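Local coordinates for protein DNA replication factor Cdt1 (Mus musculus, PDB 3A4C) that serves as a DNA replication licensing factor that cooperates with CDC6 and ORC to load the MCM complex onto DNA in G1 phase, at residues V27-P32 / C40-D45. Residues are numbered along the deposited sequence; the frame is centred on the assembly and turned at random.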
ATOM      1  N   VAL A  27      -0.833  13.075   1.643  1.00 17.15           N
ATOM      2  CA  VAL A  27      -0.307  14.441   1.624  1.00 18.89           C
ATOM      3  C   VAL A  27      -1.414  15.454   1.347  1.00 22.81           C
ATOM      4  O   VAL A  27      -1.420  16.558   1.890  1.00 24.74           O
ATOM      5  CB  VAL A  27       0.837  14.595   0.609  1.00 22.33           C
ATOM      6  CG1 VAL A  27       1.055  16.067   0.257  1.00 28.77           C
ATOM      7  CG2 VAL A  27       2.104  13.985   1.179  1.00 21.40           C
ATOM      8  N   SER A  28      -2.367  15.054   0.518  1.00 19.42           N
ATOM      9  CA  SER A  28      -3.469  15.924   0.138  1.00 21.34           C
ATOM     10  C   SER A  28      -4.610  15.883   1.148  1.00 25.75           C
ATOM     11  O   SER A  28      -5.576  16.631   1.026  1.00 28.30           O
ATOM     12  CB  SER A  28      -3.997  15.521  -1.239  1.00 22.30           C
ATOM     13  OG  SER A  28      -5.127  16.295  -1.594  1.00 28.57           O
ATOM     14  N   GLU A  29      -4.507  15.003   2.139  1.00 19.03           N
ATOM     15  CA  GLU A  29      -5.569  14.859   3.124  1.00 20.41           C
ATOM     16  C   GLU A  29      -5.149  15.482   4.453  1.00 23.63           C
ATOM     17  O   GLU A  29      -4.081  15.178   4.973  1.00 17.77           O
ATOM     18  CB  GLU A  29      -5.917  13.379   3.319  1.00 20.35           C
ATOM     19  CG  GLU A  29      -6.912  13.116   4.444  1.00 14.97           C
ATOM     20  CD  GLU A  29      -8.189  13.900   4.265  1.00 20.53           C
ATOM     21  OE1 GLU A  29      -8.452  14.794   5.096  1.00 21.73           O
ATOM     22  OE2 GLU A  29      -8.919  13.635   3.286  1.00 20.97           O
ATOM     23  N   ARG A  30      -5.983  16.353   5.007  1.00 19.09           N
ATOM     24  CA  ARG A  30      -5.655  16.959   6.297  1.00 24.36           C
ATOM     25  C   ARG A  30      -5.794  15.978   7.467  1.00 20.21           C
ATOM     26  O   ARG A  30      -5.087  16.089   8.465  1.00 23.53           O
ATOM     27  CB  ARG A  30      -6.505  18.205   6.548  1.00 30.44           C
ATOM     28  CG  ARG A  30      -7.785  17.947   7.316  1.00 37.29           C
ATOM     29  CD  ARG A  30      -8.538  19.248   7.549  1.00 41.17           C
ATOM     30  NE  ARG A  30      -7.622  20.359   7.800  1.00 47.32           N
ATOM     31  CZ  ARG A  30      -7.141  20.678   9.000  1.00 52.25           C
ATOM     32  NH1 ARG A  30      -7.483  19.967  10.066  1.00 46.66           N
ATOM     33  NH2 ARG A  30      -6.313  21.707   9.132  1.00 55.19           N
ATOM     34  N   LYS A  31      -6.698  15.013   7.345  1.00 20.15           N
ATOM     35  CA  LYS A  31      -6.896  14.028   8.404  1.00 21.05           C
ATOM     36  C   LYS A  31      -5.793  12.973   8.436  1.00 20.51           C
ATOM     37  O   LYS A  31      -5.273  12.578   7.390  1.00 18.56           O
ATOM     38  CB  LYS A  31      -8.265  13.363   8.254  1.00 21.74           C
ATOM     39  CG  LYS A  31      -9.410  14.361   8.274  1.00 27.19           C
ATOM     40  CD  LYS A  31     -10.750  13.670   8.369  1.00 33.84           C
ATOM     41  CE  LYS A  31     -10.951  12.712   7.214  1.00 31.43           C
ATOM     42  NZ  LYS A  31     -12.377  12.287   7.123  1.00 42.84           N
ATOM     43  N   PRO A  32      -5.453  12.495   9.643  1.00 19.64           N
ATOM     44  CA  PRO A  32      -4.346  11.557   9.874  1.00 19.16           C
ATOM     45  C   PRO A  32      -4.686  10.120   9.481  1.00 17.18           C
ATOM     46  O   PRO A  32      -3.785   9.303   9.340  1.00 21.36           O
ATOM     47  CB  PRO A  32      -4.130  11.624  11.396  1.00 20.96           C
ATOM     48  CG  PRO A  32      -5.168  12.576  11.936  1.00 25.03           C
ATOM     49  CD  PRO A  32      -6.203  12.768  10.878  1.00 23.69           C
ATOM     50  N   CYS A  40      -8.741   3.318  -1.039  1.00 10.29           N
ATOM     51  CA  CYS A  40      -8.691   2.535  -2.274  1.00 14.27           C
ATOM     52  C   CYS A  40      -9.336   3.295  -3.422  1.00 12.27           C
ATOM     53  O   CYS A  40      -8.844   3.259  -4.547  1.00 12.05           O
ATOM     54  CB  CYS A  40      -9.368   1.177  -2.099  1.00 14.24           C
ATOM     55  SG  CYS A  40      -8.390   0.031  -1.109  1.00 17.22           S
ATOM     56  N   ALA A  41     -10.448   3.965  -3.136  1.00 11.34           N
ATOM     57  CA  ALA A  41     -11.130   4.768  -4.150  1.00 11.21           C
ATOM     58  C   ALA A  41     -10.233   5.906  -4.623  1.00 13.56           C
ATOM     59  O   ALA A  41     -10.143   6.191  -5.818  1.00 14.77           O
ATOM     60  CB  ALA A  41     -12.444   5.310  -3.604  1.00 13.38           C
ATOM     61  N   ARG A  42      -9.549   6.551  -3.691  1.00 11.38           N
ATOM     62  CA  ARG A  42      -8.661   7.644  -4.058  1.00 12.52           C
ATOM     63  C   ARG A  42      -7.428   7.149  -4.817  1.00 14.38           C
ATOM     64  O   ARG A  42      -6.951   7.806  -5.741  1.00 13.51           O
ATOM     65  CB  ARG A  42      -8.252   8.431  -2.815  1.00 12.52           C
ATOM     66  CG  ARG A  42      -9.405   9.208  -2.236  1.00 13.36           C
ATOM     67  CD  ARG A  42      -8.981  10.107  -1.101  1.00 13.59           C
ATOM     68  NE  ARG A  42     -10.163  10.604  -0.398  1.00 14.00           N
ATOM     69  CZ  ARG A  42     -10.126  11.438   0.633  1.00 15.54           C
ATOM     70  NH1 ARG A  42      -8.969  11.901   1.075  1.00 13.42           N
ATOM     71  NH2 ARG A  42     -11.252  11.810   1.217  1.00 12.96           N
ATOM     72  N   MET A  43      -6.915   5.989  -4.428  1.00 10.18           N
ATOM     73  CA  MET A  43      -5.732   5.454  -5.084  1.00 11.81           C
ATOM     74  C   MET A  43      -6.033   5.028  -6.514  1.00 11.17           C
ATOM     75  O   MET A  43      -5.290   5.355  -7.427  1.00  9.55           O
ATOM     76  CB  MET A  43      -5.159   4.283  -4.290  1.00 10.12           C
ATOM     77  CG  MET A  43      -4.428   4.740  -3.027  1.00 13.44           C
ATOM     78  SD  MET A  43      -3.671   3.369  -2.171  1.00 18.31           S
ATOM     79  CE  MET A  43      -2.251   3.050  -3.235  1.00 15.92           C
ATOM     80  N   VAL A  44      -7.120   4.299  -6.722  1.00 10.48           N
ATOM     81  CA  VAL A  44      -7.441   3.896  -8.083  1.00  9.27           C
ATOM     82  C   VAL A  44      -7.701   5.125  -8.957  1.00 11.69           C
ATOM     83  O   VAL A  44      -7.355   5.139 -10.133  1.00 14.49           O
ATOM     84  CB  VAL A  44      -8.620   2.913  -8.142  1.00 13.64           C
ATOM     85  CG1 VAL A  44      -8.257   1.612  -7.423  1.00 12.28           C
ATOM     86  CG2 VAL A  44      -9.874   3.536  -7.550  1.00 21.43           C
ATOM     87  N   ASP A  45      -8.289   6.168  -8.378  1.00 10.33           N
ATOM     88  CA  ASP A  45      -8.600   7.376  -9.149  1.00 11.10           C
ATOM     89  C   ASP A  45      -7.390   8.278  -9.378  1.00 12.11           C
ATOM     90  O   ASP A  45      -7.466   9.231 -10.153  1.00 15.39           O
ATOM     91  CB  ASP A  45      -9.647   8.208  -8.428  1.00  9.91           C
ATOM     92  CG  ASP A  45     -11.027   7.625  -8.514  1.00 14.12           C
ATOM     93  OD1 ASP A  45     -11.204   6.549  -9.123  1.00 12.04           O
ATOM     94  OD2 ASP A  45     -11.943   8.271  -7.967  1.00 16.94           O
TER
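A salt bridge between E29 and R42 joins the loop 27-32 to helix segment 40-45. The terminal nitrogen NH1 of R42 donates to OE2 of E29 over 2.8 Å, and the bond is almost perfectly straight, with an N-H...O angle of 179°. OE2 lies in the guanidinium plane and accepts the hydrogen bond on its anti lone pair, the one turned away from OE1. Of the guanidinium nitrogens only NH1 bonds to the carboxylate; NH2 of R42 stays 3.6 Å from OE2 of E29, and OE1 is engaged by the backbone N of K31 instead. The carboxylate and guanidinium planes are inclined by 34°, and the two side chains cross at about a right angle.

The arginine reaches the loop because its chain runs extended from CG to NE, with CG anti to the carbonyl carbon. The glutamate instead bends at chi2 (56°), which brings its carboxylate back beside its own loop. There a second hydrogen bond fixes it: OE1 of E29, again using its anti lone pair, accepts from the backbone N of K31 at 2.9 Å. Each carboxylate oxygen thus has its own partner, and the group is held between the loop backbone and the helix. NZ of K31 and NH2 of R42, like charges 6.0 Å apart, both lie near this carboxylate; K31 NZ, about 5.1 Å from OE1 of E29, may add some electrostatic support without forming a salt bridge.

The two segments meet through the salt bridge, with no nonpolar pair between them, but both E29 and R42 pack on L34 of strand 33-35, and R42 also touches V25 of helix 3-27. The bridge links the loop before strand 33-35 to the helix 36-45 that follows it, at the surface of the winged-helix fold of the Cdt1 C-terminal domain.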